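Local coordinates for solute binding protein MsmE (Bacillus subtilis subsp. subtilis str. 168, PDB 4R6H) that binds melibiose, raffinose and stachyose and serves as the solute-binding protein of the MelEDC-MsmX ABC transporter that imports these sugars, at residues T30-S42 against S62-Y75. Numbering follows the deposited sequence.
Sequences TAKKTLTIYSTMS and SDIHVSLHFPGNDY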
ATOM      1  N   THR A  30      17.198 -29.988  20.103  1.00 24.22           N
ATOM      2  CA  THR A  30      18.251 -30.142  19.127  1.00 22.29           C
ATOM      3  C   THR A  30      17.914 -31.179  18.040  1.00 20.90           C
ATOM      4  O   THR A  30      18.660 -31.307  17.063  1.00 25.08           O
ATOM      5  CB  THR A  30      19.600 -30.546  19.753  1.00 27.94           C
ATOM      6  OG1 THR A  30      19.391 -31.715  20.554  1.00 26.04           O
ATOM      7  CG2 THR A  30      20.146 -29.418  20.598  1.00 29.65           C
ATOM      8  N   ALA A  31      16.761 -31.859  18.201  1.00 21.50           N
ATOM      9  CA  ALA A  31      16.219 -32.741  17.173  1.00 21.82           C
ATOM     10  C   ALA A  31      15.424 -31.974  16.119  1.00 20.16           C
ATOM     11  O   ALA A  31      14.925 -32.577  15.173  1.00 25.51           O
ATOM     12  CB  ALA A  31      15.351 -33.850  17.773  1.00 22.37           C
ATOM     13  N   LYS A  32      15.352 -30.657  16.261  1.00 21.90           N
ATOM     14  CA  LYS A  32      14.675 -29.826  15.247  1.00 25.37           C
ATOM     15  C   LYS A  32      15.669 -28.857  14.612  1.00 24.47           C
ATOM     16  O   LYS A  32      16.629 -28.433  15.253  1.00 28.72           O
ATOM     17  CB  LYS A  32      13.499 -29.037  15.854  1.00 30.60           C
ATOM     18  CG  LYS A  32      12.397 -29.895  16.434  1.00 28.30           C
ATOM     19  CD  LYS A  32      11.199 -29.063  16.847  1.00 31.40           C
ATOM     20  CE  LYS A  32      10.131 -29.934  17.499  1.00 31.61           C
ATOM     21  NZ  LYS A  32       8.973 -29.127  17.994  1.00 43.80           N
ATOM     22  N   LYS A  33      15.423 -28.505  13.359  1.00 26.53           N
ATOM     23  CA  LYS A  33      16.157 -27.426  12.693  1.00 29.67           C
ATOM     24  C   LYS A  33      15.276 -26.173  12.689  1.00 25.11           C
ATOM     25  O   LYS A  33      14.052 -26.276  12.676  1.00 27.88           O
ATOM     26  CB  LYS A  33      16.517 -27.848  11.280  1.00 37.99           C
ATOM     27  CG  LYS A  33      15.315 -27.979  10.365  1.00 60.70           C
ATOM     28  CD  LYS A  33      15.450 -29.175   9.459  1.00 83.28           C
ATOM     29  CE  LYS A  33      16.464 -28.908   8.368  1.00 58.26           C
ATOM     30  NZ  LYS A  33      16.028 -29.562   7.113  1.00107.69           N
ATOM     31  N   THR A  34      15.914 -25.014  12.682  1.00 25.47           N
ATOM     32  CA  THR A  34      15.198 -23.752  12.777  1.00 25.83           C
ATOM     33  C   THR A  34      14.975 -23.207  11.376  1.00 25.10           C
ATOM     34  O   THR A  34      15.916 -23.112  10.609  1.00 27.55           O
ATOM     35  CB  THR A  34      16.006 -22.732  13.573  1.00 30.09           C
ATOM     36  OG1 THR A  34      16.047 -23.145  14.954  1.00 36.20           O
ATOM     37  CG2 THR A  34      15.362 -21.364  13.493  1.00 32.11           C
ATOM     38  N   LEU A  35      13.742 -22.808  11.073  1.00 20.90           N
ATOM     39  CA  LEU A  35      13.409 -22.158   9.782  1.00 20.33           C
ATOM     40  C   LEU A  35      13.083 -20.714  10.165  1.00 20.68           C
ATOM     41  O   LEU A  35      12.145 -20.465  10.932  1.00 20.73           O
ATOM     42  CB  LEU A  35      12.198 -22.844   9.162  1.00 20.92           C
ATOM     43  CG  LEU A  35      11.676 -22.178   7.857  1.00 22.04           C
ATOM     44  CD1 LEU A  35      12.636 -22.404   6.719  1.00 24.92           C
ATOM     45  CD2 LEU A  35      10.311 -22.725   7.491  1.00 22.56           C
ATOM     46  N   THR A  36      13.924 -19.774   9.711  1.00 19.25           N
ATOM     47  CA  THR A  36      13.781 -18.397  10.124  0.50 18.85           C
ATOM     48  C   THR A  36      12.982 -17.612   9.097  1.00 19.80           C
ATOM     49  O   THR A  36      13.253 -17.685   7.892  1.00 23.70           O
ATOM     50  CB  THR A  36      15.137 -17.718  10.331  0.50 21.42           C
ATOM     51  OG1 THR A  36      15.937 -17.872   9.156  0.50 24.30           O
ATOM     52  CG2 THR A  36      15.878 -18.335  11.537  0.50 16.95           C
ATOM     53  N   ILE A  37      11.991 -16.890   9.602  1.00 17.77           N
ATOM     54  CA  ILE A  37      11.068 -16.126   8.743  1.00 17.26           C
ATOM     55  C   ILE A  37      10.970 -14.695   9.266  1.00 19.02           C
ATOM     56  O   ILE A  37      10.708 -14.471  10.468  1.00 23.59           O
ATOM     57  CB  ILE A  37       9.654 -16.711   8.776  1.00 18.33           C
ATOM     58  CG1 ILE A  37       9.696 -18.202   8.484  1.00 22.40           C
ATOM     59  CG2 ILE A  37       8.716 -15.944   7.815  1.00 19.20           C
ATOM     60  CD1 ILE A  37       8.348 -18.869   8.319  1.00 21.14           C
ATOM     61  N   TYR A  38      11.211 -13.718   8.388  1.00 17.80           N
ATOM     62  CA  TYR A  38      11.038 -12.302   8.730  1.00 19.76           C
ATOM     63  C   TYR A  38       9.767 -11.779   8.053  1.00 18.70           C
ATOM     64  O   TYR A  38       9.510 -12.109   6.879  1.00 18.16           O
ATOM     65  CB  TYR A  38      12.207 -11.454   8.214  1.00 18.99           C
ATOM     66  CG  TYR A  38      13.391 -11.224   9.133  1.00 25.05           C
ATOM     67  CD1 TYR A  38      13.820 -12.186  10.027  1.00 23.96           C
ATOM     68  CD2 TYR A  38      14.100 -10.020   9.034  1.00 30.70           C
ATOM     69  CE1 TYR A  38      14.927 -11.944  10.858  1.00 35.23           C
ATOM     70  CE2 TYR A  38      15.187  -9.757   9.851  1.00 35.24           C
ATOM     71  CZ  TYR A  38      15.602 -10.716  10.747  1.00 31.82           C
ATOM     72  OH  TYR A  38      16.699 -10.422  11.534  1.00 52.64           O
ATOM     73  N   SER A  39       9.042 -10.915   8.767  1.00 17.98           N
ATOM     74  CA  SER A  39       7.773 -10.372   8.340  1.00 16.48           C
ATOM     75  C   SER A  39       7.631  -8.900   8.723  1.00 17.35           C
ATOM     76  O   SER A  39       8.008  -8.545   9.863  1.00 18.17           O
ATOM     77  CB  SER A  39       6.617 -11.189   8.935  1.00 17.65           C
ATOM     78  OG  SER A  39       5.346 -10.585   8.628  1.00 18.37           O
ATOM     79  N   THR A  40       7.042  -8.107   7.822  1.00 16.97           N
ATOM     80  CA  THR A  40       6.650  -6.705   8.144  1.00 16.32           C
ATOM     81  C   THR A  40       5.239  -6.549   8.720  1.00 20.56           C
ATOM     82  O   THR A  40       4.779  -5.425   8.885  1.00 19.72           O
ATOM     83  CB  THR A  40       6.788  -5.779   6.927  1.00 19.76           C
ATOM     84  OG1 THR A  40       5.791  -6.052   5.920  1.00 18.65           O
ATOM     85  CG2 THR A  40       8.194  -5.806   6.367  1.00 22.03           C
ATOM     86  N   MET A  41       4.567  -7.658   9.004  1.00 17.89           N
ATOM     87  CA  MET A  41       3.215  -7.590   9.561  1.00 17.35           C
ATOM     88  C   MET A  41       3.239  -6.815  10.870  1.00 20.00           C
ATOM     89  O   MET A  41       4.185  -6.907  11.629  1.00 21.38           O
ATOM     90  CB  MET A  41       2.621  -8.968   9.775  1.00 19.33           C
ATOM     91  CG  MET A  41       2.291  -9.665   8.492  1.00 19.94           C
ATOM     92  SD  MET A  41       1.593 -11.292   8.760  1.00 20.59           S
ATOM     93  CE  MET A  41       1.582 -11.975   7.105  1.00 20.08           C
ATOM     94  N   SER A  42       2.167  -6.084  11.115  1.00 21.94           N
ATOM     95  CA  SER A  42       2.108  -5.077  12.196  1.00 22.60           C
ATOM     96  C   SER A  42       1.002  -5.309  13.215  1.00 22.98           C
ATOM     97  O   SER A  42       1.165  -4.956  14.366  1.00 33.14           O
ATOM     98  CB  SER A  42       2.007  -3.666  11.592  1.00 27.86           C
ATOM     99  OG  SER A  42       0.946  -3.547  10.677  1.00 31.75           O
ATOM    100  N   SER A  62       7.659 -32.448  12.128  1.00 25.48           N
ATOM    101  CA  SER A  62       8.131 -32.658  13.479  1.00 26.40           C
ATOM    102  C   SER A  62       9.594 -32.285  13.705  1.00 24.15           C
ATOM    103  O   SER A  62      10.035 -32.219  14.851  1.00 29.14           O
ATOM    104  CB  SER A  62       7.971 -34.134  13.863  1.00 24.93           C
ATOM    105  OG  SER A  62       8.748 -34.975  13.008  1.00 29.39           O
ATOM    106  N   ASP A  63      10.335 -32.066  12.625  1.00 24.52           N
ATOM    107  CA  ASP A  63      11.717 -31.657  12.741  1.00 25.52           C
ATOM    108  C   ASP A  63      11.985 -30.176  12.507  1.00 22.58           C
ATOM    109  O   ASP A  63      13.138 -29.778  12.385  1.00 23.67           O
ATOM    110  CB  ASP A  63      12.579 -32.478  11.769  1.00 25.39           C
ATOM    111  CG  ASP A  63      12.220 -32.256  10.306  1.00 32.55           C
ATOM    112  OD1 ASP A  63      11.042 -31.982   9.993  1.00 28.30           O
ATOM    113  OD2 ASP A  63      13.135 -32.354   9.468  1.00 39.86           O
ATOM    114  N   ILE A  64      10.941 -29.356  12.418  1.00 22.97           N
ATOM    115  CA  ILE A  64      11.155 -27.926  12.138  1.00 23.31           C
ATOM    116  C   ILE A  64      10.606 -27.078  13.277  1.00 21.86           C
ATOM    117  O   ILE A  64       9.478 -27.246  13.707  1.00 25.86           O
ATOM    118  CB  ILE A  64      10.550 -27.522  10.769  1.00 22.02           C
ATOM    119  CG1 ILE A  64      11.215 -28.335   9.646  1.00 23.29           C
ATOM    120  CG2 ILE A  64      10.666 -26.015  10.550  1.00 21.81           C
ATOM    121  CD1 ILE A  64      10.471 -28.359   8.311  1.00 32.14           C
ATOM    122  N   HIS A  65      11.424 -26.160  13.742  1.00 21.85           N
ATOM    123  CA  HIS A  65      10.989 -25.109  14.620  1.00 26.13           C
ATOM    124  C   HIS A  65      10.975 -23.822  13.770  1.00 24.55           C
ATOM    125  O   HIS A  65      12.018 -23.390  13.285  1.00 23.26           O
ATOM    126  CB  HIS A  65      11.963 -24.952  15.798  1.00 25.53           C
ATOM    127  CG  HIS A  65      11.823 -23.645  16.502  1.00 29.94           C
ATOM    128  ND1 HIS A  65      10.684 -23.286  17.190  1.00 38.34           N
ATOM    129  CD2 HIS A  65      12.666 -22.589  16.584  1.00 38.60           C
ATOM    130  CE1 HIS A  65      10.836 -22.066  17.678  1.00 33.42           C
ATOM    131  NE2 HIS A  65      12.027 -21.621  17.323  1.00 40.54           N
ATOM    132  N   VAL A  66       9.791 -23.227  13.636  1.00 23.61           N
ATOM    133  CA  VAL A  66       9.653 -21.992  12.892  1.00 24.36           C
ATOM    134  C   VAL A  66       9.959 -20.827  13.825  1.00 26.41           C
ATOM    135  O   VAL A  66       9.319 -20.658  14.871  1.00 29.18           O
ATOM    136  CB  VAL A  66       8.268 -21.861  12.279  1.00 21.97           C
ATOM    137  CG1 VAL A  66       8.163 -20.480  11.609  1.00 21.86           C
ATOM    138  CG2 VAL A  66       7.962 -23.013  11.334  1.00 22.73           C
ATOM    139  N   SER A  67      10.940 -20.023  13.442  1.00 22.24           N
ATOM    140  CA  SER A  67      11.337 -18.834  14.196  1.00 24.48           C
ATOM    141  C   SER A  67      10.853 -17.622  13.392  1.00 21.11           C
ATOM    142  O   SER A  67      11.499 -17.198  12.431  1.00 22.19           O
ATOM    143  CB  SER A  67      12.846 -18.775  14.401  1.00 28.40           C
ATOM    144  OG  SER A  67      13.207 -17.609  15.151  1.00 32.02           O
ATOM    145  N   LEU A  68       9.724 -17.092  13.848  1.00 23.33           N
ATOM    146  CA  LEU A  68       9.028 -15.981  13.209  1.00 22.30           C
ATOM    147  C   LEU A  68       9.430 -14.689  13.888  1.00 20.63           C
ATOM    148  O   LEU A  68       9.311 -14.547  15.117  1.00 28.02           O
ATOM    149  CB  LEU A  68       7.509 -16.154  13.342  1.00 28.39           C
ATOM    150  CG  LEU A  68       6.695 -16.488  12.114  1.00 38.19           C
ATOM    151  CD1 LEU A  68       5.247 -16.702  12.558  1.00 28.68           C
ATOM    152  CD2 LEU A  68       6.858 -15.402  11.042  1.00 28.18           C
ATOM    153  N   HIS A  69       9.907 -13.742  13.085  1.00 19.35           N
ATOM    154  CA  HIS A  69      10.345 -12.437  13.551  1.00 23.29           C
ATOM    155  C   HIS A  69       9.515 -11.344  12.930  1.00 21.29           C
ATOM    156  O   HIS A  69       9.344 -11.310  11.698  1.00 20.71           O
ATOM    157  CB  HIS A  69      11.778 -12.193  13.111  1.00 26.65           C
ATOM    158  CG  HIS A  69      12.767 -13.129  13.719  1.00 29.28           C
ATOM    159  ND1 HIS A  69      13.741 -12.704  14.598  1.00 41.66           N
ATOM    160  CD2 HIS A  69      12.945 -14.465  13.575  1.00 29.86           C
ATOM    161  CE1 HIS A  69      14.474 -13.739  14.971  1.00 43.59           C
ATOM    162  NE2 HIS A  69      14.013 -14.819  14.368  1.00 36.25           N
ATOM    163  N   PHE A  70       9.085 -10.402  13.766  1.00 20.62           N
ATOM    164  CA  PHE A  70       8.386  -9.189  13.352  1.00 19.81           C
ATOM    165  C   PHE A  70       9.174  -7.968  13.847  1.00 21.61           C
ATOM    166  O   PHE A  70       8.788  -7.355  14.836  1.00 24.53           O
ATOM    167  CB  PHE A  70       6.970  -9.170  13.904  1.00 20.24           C
ATOM    168  CG  PHE A  70       6.142 -10.370  13.511  1.00 18.45           C
ATOM    169  CD1 PHE A  70       5.562 -10.452  12.260  1.00 19.30           C
ATOM    170  CD2 PHE A  70       5.923 -11.417  14.406  1.00 20.68           C
ATOM    171  CE1 PHE A  70       4.781 -11.537  11.906  1.00 21.00           C
ATOM    172  CE2 PHE A  70       5.154 -12.525  14.033  1.00 20.47           C
ATOM    173  CZ  PHE A  70       4.602 -12.587  12.771  1.00 23.12           C
ATOM    174  N   PRO A  71      10.246  -7.605  13.140  1.00 21.47           N
ATOM    175  CA  PRO A  71      11.162  -6.526  13.586  1.00 24.92           C
ATOM    176  C   PRO A  71      10.556  -5.123  13.630  1.00 24.20           C
ATOM    177  O   PRO A  71      11.207  -4.205  14.127  1.00 25.93           O
ATOM    178  CB  PRO A  71      12.276  -6.544  12.531  1.00 27.06           C
ATOM    179  CG  PRO A  71      12.196  -7.843  11.866  1.00 23.51           C
ATOM    180  CD  PRO A  71      10.766  -8.282  11.935  1.00 24.20           C
ATOM    181  N   GLY A  72       9.369  -4.923  13.072  1.00 23.17           N
ATOM    182  CA  GLY A  72       8.750  -3.590  13.040  1.00 24.35           C
ATOM    183  C   GLY A  72       9.623  -2.536  12.383  1.00 26.23           C
ATOM    184  O   GLY A  72      10.083  -2.707  11.250  1.00 25.42           O
ATOM    185  N   ASN A  73       9.845  -1.420  13.075  1.00 29.01           N
ATOM    186  CA  ASN A  73      10.595  -0.305  12.486  1.00 28.41           C
ATOM    187  C   ASN A  73      12.052  -0.625  12.198  1.00 28.41           C
ATOM    188  O   ASN A  73      12.687   0.087  11.432  1.00 33.26           O
ATOM    189  CB  ASN A  73      10.517   0.943  13.397  1.00 33.14           C
ATOM    190  CG  ASN A  73       9.135   1.574  13.422  1.00 56.75           C
ATOM    191  OD1 ASN A  73       8.376   1.510  12.446  1.00 52.96           O
ATOM    192  ND2 ASN A  73       8.805   2.203  14.542  1.00 72.17           N
ATOM    193  N   ASP A  74      12.576  -1.683  12.810  1.00 27.06           N
ATOM    194  CA  ASP A  74      13.966  -2.111  12.598  1.00 24.96           C
ATOM    195  C   ASP A  74      14.121  -3.014  11.362  1.00 22.74           C
ATOM    196  O   ASP A  74      15.238  -3.370  11.017  1.00 21.34           O
ATOM    197  CB  ASP A  74      14.522  -2.864  13.814  1.00 30.59           C
ATOM    198  CG  ASP A  74      14.672  -1.973  15.033  1.00 65.83           C
ATOM    199  OD1 ASP A  74      15.032  -0.793  14.850  1.00 41.59           O
ATOM    200  OD2 ASP A  74      14.430  -2.453  16.164  1.00 43.64           O
ATOM    201  N   TYR A  75      13.013  -3.341  10.673  1.00 20.77           N
ATOM    202  CA  TYR A  75      13.071  -4.312   9.568  1.00 20.15           C
ATOM    203  C   TYR A  75      14.098  -3.954   8.504  1.00 20.28           C
ATOM    204  O   TYR A  75      14.949  -4.773   8.129  1.00 19.04           O
ATOM    205  CB  TYR A  75      11.678  -4.451   8.936  1.00 19.56           C
ATOM    206  CG  TYR A  75      11.569  -5.619   7.986  1.00 17.06           C
ATOM    207  CD1 TYR A  75      11.954  -5.506   6.665  1.00 16.62           C
ATOM    208  CD2 TYR A  75      11.102  -6.829   8.430  1.00 19.38           C
ATOM    209  CE1 TYR A  75      11.914  -6.589   5.819  1.00 18.18           C
ATOM    210  CE2 TYR A  75      11.016  -7.917   7.585  1.00 17.71           C
ATOM    211  CZ  TYR A  75      11.399  -7.799   6.279  1.00 16.06           C
ATOM    212  OH  TYR A  75      11.322  -8.885   5.415  1.00 18.79           O
TER
HETATM  213  O   HOH W   1      12.357 -33.714  15.806  1.00 40.48           O
HETATM  214  O   HOH W   2       7.987 -29.215  14.882  1.00 27.28           O
HETATM  215  O   HOH W   3       8.902 -25.894  17.654  1.00 46.78           O
HETATM  216  O   HOH W   4       7.426  -6.521  11.684  1.00 21.38           O
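Y38 and Y75 meet where Y38 ends strand 33-38 and Y75 begins helix 75-84. Strand 33-38 runs parallel to strand 64-69. The strands are the two arms of a right-handed beta-alpha-beta crossover, with helix 44-60 between them. Seven backbone hydrogen bonds join the two segments, from K33 N to D63 O at one end to S39 N to H69 O at the other. The bond from S39 N to H69 O is the longest, at 3.0 Å, and the most bent, with 138° at the hydrogen.

Y38 can be followed outward. Its CB lies 3.8 Å from Y75 CE2. On one flank of the ring Y38 CD1 rests 3.7 Å from H69 CB, and CE1 sits over the face of the H69 imidazole. On the other flank CD2 lies near both P71 CG and Y75 CE2, and CE2 meets P71 CG, which lies over one face of the phenol ring. At the tip, OH is hydrogen-bonded to R82 NE. The edge of Y38 is turned toward the face of Y75 in an offset edge-to-face pair, planes at 61°.

Y75 also receives T40. With T40 OG1 set between the backbone N and the carbonyl carbon (chi1 70°), CG2 lies anti to the carbonyl carbon. T40 CG2 stands 3.5 Å above the centre of the Y75 ring, a CH-pi contact. T40 OG1 and Y75 OH both bond to D93. An alanine in place of Y75 would probably leave the T40 methyl and the Y38 edge without their aromatic partner and D93 O without the phenol hydroxyl.

S39 OG accepts from M41 N at 3.1 Å, an ST turn, and touches the edge of F70. On the opposite side of the sheet from Y38, I37 CD1 packs on V66 CG1 (3.7 Å). I37 also touches F326 of helix 320-331.

The contact thus changes character along its length: regular peptide bonding joins the strands, while aromatic and CH-pi packing, tied down by polar tips, probably holds the segment after strand 33-38 against the start of helix 75-84.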